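Local structure of putative amidohydrolase (Unidentified, 3FEQ) at residues T4-V13 with E23-G31; N253-H264 with S307-V316. The protein is probably a zinc-dependent prolidase of the amidohydrolase superfamily, hydrolysing dipeptides that end in proline. One frame throughout, in Å; residues are numbered along the deposited sequence.

Contact 1: residues T4-V13 with E23-G31; sequences TITVLQGGNV and EHHHVVIDG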
# COMPACT_ATOMS: atom_id res chain seq x y z
N THR C 4 37.05 25.71 36.24
CA THR C 4 37.46 25.86 37.67
C THR C 4 37.14 24.60 38.48
O THR C 4 37.08 23.51 37.93
CB THR C 4 36.86 27.14 38.31
OG1 THR C 4 35.46 27.23 38.00
CG2 THR C 4 37.58 28.41 37.81
N ILE C 5 36.91 24.75 39.78
CA ILE C 5 37.24 23.70 40.74
C ILE C 5 36.38 23.79 42.00
O ILE C 5 36.02 24.88 42.44
CB ILE C 5 38.76 23.76 41.07
CG1 ILE C 5 39.17 22.71 42.10
CG2 ILE C 5 39.19 25.18 41.50
CD1 ILE C 5 40.54 22.12 41.84
N THR C 6 36.06 22.64 42.58
CA THR C 6 35.18 22.58 43.75
C THR C 6 35.71 21.61 44.80
O THR C 6 36.35 20.61 44.47
CB THR C 6 33.74 22.17 43.34
OG1 THR C 6 33.22 23.15 42.43
CG2 THR C 6 32.81 22.08 44.55
N VAL C 7 35.46 21.92 46.07
CA VAL C 7 35.85 21.04 47.16
C VAL C 7 34.71 20.82 48.13
O VAL C 7 34.20 21.77 48.73
CB VAL C 7 37.05 21.61 47.93
CG1 VAL C 7 37.33 20.77 49.17
CG2 VAL C 7 38.28 21.68 47.03
N LEU C 8 34.31 19.57 48.29
CA LEU C 8 33.55 19.17 49.46
C LEU C 8 34.52 18.87 50.58
O LEU C 8 35.30 17.93 50.48
CB LEU C 8 32.72 17.92 49.18
CG LEU C 8 31.59 17.93 48.15
CD1 LEU C 8 30.95 19.30 48.03
CD2 LEU C 8 32.08 17.44 46.80
N GLN C 9 34.45 19.65 51.66
CA GLN C 9 35.47 19.60 52.70
C GLN C 9 35.00 19.00 54.02
O GLN C 9 33.94 19.36 54.54
CB GLN C 9 36.10 20.97 52.91
CG GLN C 9 35.10 22.11 52.98
CD GLN C 9 35.78 23.46 52.95
OE1 GLN C 9 36.91 23.59 52.46
NE2 GLN C 9 35.10 24.48 53.48
N GLY C 10 35.80 18.08 54.55
CA GLY C 10 35.59 17.52 55.88
C GLY C 10 34.43 16.55 55.94
O GLY C 10 33.83 16.36 57.01
N GLY C 11 34.12 15.94 54.80
CA GLY C 11 33.03 14.98 54.70
C GLY C 11 33.43 13.60 55.18
O GLY C 11 34.61 13.29 55.28
N ASN C 12 32.43 12.77 55.48
CA ASN C 12 32.68 11.37 55.77
C ASN C 12 32.40 10.53 54.53
O ASN C 12 31.27 10.17 54.24
CB ASN C 12 31.83 10.90 56.95
CG ASN C 12 31.75 11.94 58.05
OD1 ASN C 12 30.66 12.32 58.48
ND2 ASN C 12 32.90 12.43 58.49
N VAL C 13 33.46 10.26 53.78
CA VAL C 13 33.33 9.67 52.45
C VAL C 13 33.05 8.18 52.53
O VAL C 13 33.82 7.41 53.09
CB VAL C 13 34.60 9.93 51.62
CG1 VAL C 13 34.62 9.06 50.38
CG2 VAL C 13 34.69 11.40 51.25
N GLU C 23 36.13 9.38 57.78
CA GLU C 23 35.75 10.68 58.32
C GLU C 23 36.74 11.77 57.95
O GLU C 23 37.90 11.49 57.64
CB GLU C 23 35.54 10.64 59.84
CG GLU C 23 36.42 9.67 60.57
CD GLU C 23 35.77 8.31 60.71
OE1 GLU C 23 36.39 7.31 60.28
OE2 GLU C 23 34.63 8.24 61.22
N HIS C 24 36.23 12.99 57.88
CA HIS C 24 37.01 14.19 57.58
C HIS C 24 37.89 14.12 56.34
O HIS C 24 38.92 14.78 56.27
CB HIS C 24 37.80 14.65 58.81
CG HIS C 24 36.93 15.06 59.95
ND1 HIS C 24 36.45 16.35 60.08
CD2 HIS C 24 36.38 14.34 60.95
CE1 HIS C 24 35.68 16.41 61.15
NE2 HIS C 24 35.62 15.21 61.69
N HIS C 25 37.46 13.35 55.35
CA HIS C 25 38.11 13.38 54.05
C HIS C 25 37.50 14.42 53.15
O HIS C 25 36.28 14.56 53.07
CB HIS C 25 38.04 12.02 53.37
CG HIS C 25 39.05 11.04 53.87
ND1 HIS C 25 39.10 10.62 55.18
CD2 HIS C 25 40.04 10.38 53.22
CE1 HIS C 25 40.08 9.74 55.32
NE2 HIS C 25 40.66 9.58 54.15
N HIS C 26 38.36 15.17 52.48
CA HIS C 26 37.94 16.16 51.51
C HIS C 26 37.87 15.49 50.14
O HIS C 26 38.60 14.54 49.86
CB HIS C 26 38.95 17.32 51.46
CG HIS C 26 39.16 18.00 52.79
ND1 HIS C 26 38.96 19.35 52.97
CD2 HIS C 26 39.58 17.52 53.98
CE1 HIS C 26 39.23 19.67 54.22
NE2 HIS C 26 39.60 18.58 54.86
N VAL C 27 36.97 15.96 49.29
CA VAL C 27 36.91 15.48 47.91
C VAL C 27 36.93 16.64 46.91
O VAL C 27 36.10 17.55 46.97
CB VAL C 27 35.71 14.55 47.67
CG1 VAL C 27 34.56 14.92 48.56
CG2 VAL C 27 35.28 14.58 46.21
N VAL C 28 37.92 16.60 46.02
CA VAL C 28 38.22 17.73 45.16
C VAL C 28 37.79 17.47 43.72
O VAL C 28 38.30 16.57 43.05
CB VAL C 28 39.72 18.05 45.17
CG1 VAL C 28 39.98 19.34 44.42
CG2 VAL C 28 40.22 18.15 46.58
N ILE C 29 36.88 18.31 43.25
CA ILE C 29 36.30 18.16 41.92
C ILE C 29 36.96 19.16 40.99
O ILE C 29 36.99 20.35 41.29
CB ILE C 29 34.78 18.52 41.92
CG1 ILE C 29 34.03 17.84 43.07
CG2 ILE C 29 34.16 18.20 40.60
CD1 ILE C 29 34.06 16.34 43.04
N ASP C 30 37.47 18.68 39.86
CA ASP C 30 37.87 19.58 38.76
C ASP C 30 37.14 19.26 37.47
O ASP C 30 37.23 18.16 36.93
CB ASP C 30 39.39 19.54 38.53
CG ASP C 30 39.87 20.63 37.57
OD1 ASP C 30 40.45 20.28 36.52
OD2 ASP C 30 39.68 21.84 37.87
N GLY C 31 36.45 20.27 36.94
CA GLY C 31 35.58 20.08 35.80
C GLY C 31 34.42 19.20 36.22
O GLY C 31 33.63 19.57 37.07

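Contact 2: residues N253-H264 with S307-V316; sequences NLVDEAAAKLMH and SLEIYANAGV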
# COMPACT_ATOMS: atom_id res chain seq x y z
N ASN C 253 10.79 -12.13 40.34
CA ASN C 253 10.20 -12.42 41.65
C ASN C 253 9.98 -13.89 41.92
O ASN C 253 9.87 -14.29 43.08
CB ASN C 253 8.86 -11.70 41.79
CG ASN C 253 8.99 -10.20 41.76
OD1 ASN C 253 9.75 -9.65 40.96
ND2 ASN C 253 8.24 -9.53 42.62
N LEU C 254 9.91 -14.70 40.86
CA LEU C 254 9.57 -16.10 41.01
C LEU C 254 10.69 -17.05 40.55
O LEU C 254 10.42 -18.05 39.89
CB LEU C 254 8.25 -16.42 40.29
CG LEU C 254 6.99 -15.63 40.71
CD1 LEU C 254 5.72 -16.20 40.11
CD2 LEU C 254 6.83 -15.54 42.22
N VAL C 255 11.93 -16.75 40.93
CA VAL C 255 13.05 -17.67 40.68
C VAL C 255 12.96 -18.93 41.52
O VAL C 255 12.41 -18.90 42.62
CB VAL C 255 14.39 -17.05 41.06
CG1 VAL C 255 15.23 -16.75 39.83
CG2 VAL C 255 14.18 -15.84 41.95
N ASP C 256 13.53 -20.01 41.00
CA ASP C 256 14.01 -21.13 41.82
C ASP C 256 15.53 -21.05 41.87
O ASP C 256 16.14 -20.35 41.06
CB ASP C 256 13.57 -22.47 41.21
CG ASP C 256 13.67 -22.48 39.68
OD1 ASP C 256 14.76 -22.19 39.14
OD2 ASP C 256 12.65 -22.79 39.02
N GLU C 257 16.14 -21.78 42.80
CA GLU C 257 17.60 -21.72 42.93
C GLU C 257 18.28 -22.36 41.73
O GLU C 257 19.47 -22.12 41.50
CB GLU C 257 18.11 -22.30 44.25
CG GLU C 257 17.73 -23.74 44.51
CD GLU C 257 16.45 -23.86 45.31
OE1 GLU C 257 15.36 -23.65 44.73
OE2 GLU C 257 16.53 -24.17 46.52
N ALA C 258 17.52 -23.09 40.93
CA ALA C 258 18.04 -23.63 39.68
C ALA C 258 18.40 -22.52 38.71
O ALA C 258 19.49 -22.51 38.13
CB ALA C 258 17.03 -24.55 39.05
N ALA C 259 17.46 -21.60 38.53
CA ALA C 259 17.65 -20.49 37.61
C ALA C 259 18.69 -19.53 38.16
O ALA C 259 19.56 -19.05 37.42
CB ALA C 259 16.34 -19.77 37.38
N ALA C 260 18.62 -19.28 39.46
CA ALA C 260 19.59 -18.42 40.12
C ALA C 260 21.01 -18.91 39.89
O ALA C 260 21.88 -18.14 39.50
CB ALA C 260 19.29 -18.35 41.60
N LYS C 261 21.22 -20.21 40.08
CA LYS C 261 22.53 -20.82 39.90
C LYS C 261 23.00 -20.62 38.46
O LYS C 261 24.14 -20.24 38.23
CB LYS C 261 22.46 -22.31 40.25
CG LYS C 261 23.60 -22.88 41.12
CD LYS C 261 23.64 -24.43 41.02
CE LYS C 261 24.01 -25.17 42.31
NZ LYS C 261 25.39 -25.72 42.30
N LEU C 262 22.08 -20.82 37.51
CA LEU C 262 22.37 -20.60 36.09
C LEU C 262 22.71 -19.14 35.79
O LEU C 262 23.57 -18.86 34.97
CB LEU C 262 21.18 -21.02 35.24
CG LEU C 262 21.36 -21.00 33.72
CD1 LEU C 262 22.35 -22.08 33.30
CD2 LEU C 262 20.02 -21.23 33.07
N MET C 263 22.01 -18.23 36.46
CA MET C 263 22.29 -16.81 36.35
C MET C 263 23.68 -16.45 36.83
O MET C 263 24.41 -15.72 36.16
CB MET C 263 21.24 -16.01 37.11
CG MET C 263 20.38 -15.14 36.22
SD MET C 263 19.08 -14.27 37.10
CE MET C 263 18.39 -15.64 38.00
N HIS C 264 24.06 -16.96 38.00
CA HIS C 264 25.40 -16.71 38.55
C HIS C 264 26.48 -17.23 37.62
O HIS C 264 27.50 -16.58 37.41
CB HIS C 264 25.54 -17.35 39.93
CG HIS C 264 26.96 -17.45 40.40
ND1 HIS C 264 27.72 -16.35 40.71
CD2 HIS C 264 27.76 -18.53 40.59
CE1 HIS C 264 28.92 -16.74 41.10
NE2 HIS C 264 28.97 -18.06 41.04
N SER C 307 12.90 -13.98 47.30
CA SER C 307 13.76 -14.20 46.13
C SER C 307 15.12 -13.55 46.34
O SER C 307 16.14 -14.06 45.88
CB SER C 307 13.11 -13.61 44.88
OG SER C 307 12.95 -12.20 45.01
N LEU C 308 15.11 -12.41 47.02
CA LEU C 308 16.31 -11.69 47.39
C LEU C 308 17.33 -12.63 48.00
O LEU C 308 18.50 -12.66 47.59
CB LEU C 308 15.96 -10.57 48.36
CG LEU C 308 15.88 -9.15 47.79
CD1 LEU C 308 15.24 -9.07 46.40
CD2 LEU C 308 15.17 -8.24 48.77
N GLU C 309 16.87 -13.44 48.95
CA GLU C 309 17.73 -14.39 49.63
C GLU C 309 18.29 -15.43 48.69
O GLU C 309 19.48 -15.75 48.75
CB GLU C 309 16.99 -15.07 50.77
CG GLU C 309 17.02 -14.27 52.05
CD GLU C 309 15.90 -14.64 52.99
OE1 GLU C 309 15.63 -15.86 53.15
OE2 GLU C 309 15.28 -13.73 53.58
N ILE C 310 17.44 -15.95 47.82
CA ILE C 310 17.86 -16.90 46.80
C ILE C 310 18.97 -16.33 45.94
O ILE C 310 20.00 -16.98 45.74
CB ILE C 310 16.69 -17.29 45.90
CG1 ILE C 310 15.47 -17.65 46.76
CG2 ILE C 310 17.12 -18.39 44.94
CD1 ILE C 310 14.33 -18.26 46.00
N TYR C 311 18.78 -15.10 45.47
CA TYR C 311 19.78 -14.40 44.67
C TYR C 311 21.11 -14.21 45.40
O TYR C 311 22.18 -14.40 44.81
CB TYR C 311 19.24 -13.06 44.20
CG TYR C 311 18.19 -13.16 43.11
CD1 TYR C 311 18.39 -13.98 42.00
CD2 TYR C 311 17.02 -12.43 43.19
CE1 TYR C 311 17.43 -14.08 41.01
CE2 TYR C 311 16.05 -12.53 42.20
CZ TYR C 311 16.26 -13.35 41.12
OH TYR C 311 15.30 -13.46 40.15
N ALA C 312 21.04 -13.82 46.67
CA ALA C 312 22.22 -13.69 47.51
C ALA C 312 22.93 -15.03 47.64
O ALA C 312 24.15 -15.11 47.48
CB ALA C 312 21.83 -13.17 48.87
N ASN C 313 22.15 -16.07 47.90
CA ASN C 313 22.70 -17.40 48.10
C ASN C 313 23.43 -17.94 46.90
O ASN C 313 24.53 -18.47 47.03
CB ASN C 313 21.60 -18.37 48.50
CG ASN C 313 21.10 -18.13 49.89
OD1 ASN C 313 21.78 -17.49 50.70
ND2 ASN C 313 19.90 -18.60 50.18
N ALA C 314 22.83 -17.82 45.72
CA ALA C 314 23.48 -18.26 44.50
C ALA C 314 24.56 -17.28 44.03
O ALA C 314 25.31 -17.57 43.09
CB ALA C 314 22.46 -18.51 43.41
N GLY C 315 24.67 -16.14 44.71
CA GLY C 315 25.68 -15.15 44.38
C GLY C 315 25.44 -14.52 43.02
O GLY C 315 26.33 -14.49 42.17
N VAL C 316 24.22 -14.04 42.81
CA VAL C 316 23.88 -13.31 41.61
C VAL C 316 23.78 -11.83 41.96
O VAL C 316 22.96 -11.45 42.80
CB VAL C 316 22.50 -13.75 41.11
CG1 VAL C 316 22.22 -13.13 39.76
CG2 VAL C 316 22.43 -15.26 41.02

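Contact 1: residues T4-V13 with E23-G31
Thr6 and Ile29 grip each other through both backbone groups: Thr6 N reaches Ile29 O at 2.8 Å, and Ile29 N returns to Thr6 O at 2.7 Å. Leu8 and Val27 form the next hydrogen-bonded pair, with Val27 N to Leu8 O at 2.8 Å. The side chains of these two lie alongside each other, pointing the same way, with Leu8 CB 3.6 Å from Val27 CG1. Val7 and Val28, a non-hydrogen-bonded pair, meet on the other face of the sheet through their methyl branches. There Ile5, its CG1 swung anti to the backbone N (chi1 178°), sets CD1 3.8 Å from Val28 CG1. This is an antiparallel ladder of the small beta domain that flanks the TIM barrel in amidohydrolases, and it carries a beta bulge between Leu8 and Gly11. At the bulge the His26 ring lies flat against the backbone, with Gly10 N 3.6 Å above the ring centre, while Gln9 CB packs against His26 ND1. Beyond the corner at Gly10, Gly11 and His25 pair again through two weak bonds. His25 ND1 in turn binds Glu23 O at 2.9 Å, in the ring plane but well above the plane of the carbonyl. Further out, strand 48-51 continues the sheet beside Val7 and Gln9, and Val28 and Ile29 reach strand 33-38.

Contact 2: residues N253-H264 with S307-V316
Apolar packing carries most of the contact between Val255, Ala260 and Met263 on one segment and Ile310, Tyr311, Ala314 and Val316 on the other. Ala260 CB sits 3.7 Å from Ala314 CB and also meets Ile310 CG2; the axes of 257-264 and 307-314 come within 8.9 Å, crossing at -43°. Ile310 points CG2, anti to its own backbone N, at Glu257 CA, while CD1 turns to Val255 O. Both methyl branches of Val255 press on the phenol end of Tyr311, whose OH is hydrogen-bonded to Gly252 O. Met263 adds a Met-aromatic contact: CE comes to the ring edge, 3.5 Å from Tyr311 CE1, and the sulfur stands obliquely.

A single hydrogen bond crosses between the segments, weak and bent, from His264 ND1 to Gly315 O (2.7 Å, 122°). Ala314 O lies over one face of that imidazole ring. Within the segments, Asp256 is the N-cap of helix 257-266, accepting from Ala259 N at OD1 (2.8 Å), and Gly315 closes helix 302-314 in a Schellman motif. Neighbouring helices packed around a parallel sheet in this way, with Val270 of strand 269-271 beneath Met263, Tyr311 and Val316, are characteristic of the outer layer of a TIM barrel.

Contact 1 and contact 2 belong to different parts of the chain, with centres 39 Å apart and nearest atoms about 24 Å apart, and they do not touch. Residues 4-13 with 23-31 form part of the beta domain, the centre of this contact about 27 Å from the centre of the chain, whereas 253-264 with 307-316 pack within the catalytic barrel, their centre about 20 Å away from it. Contact 2 lies closer to the metal site: the side chain of Asn253 is about 9 Å from a bound zinc ion, and the same strand, 248-254, supplies the zinc ligand His251. Contact 1 is tied to the barrel through strand 11-15, which pairs in parallel with strand 56-66, carrier of the zinc ligand His65.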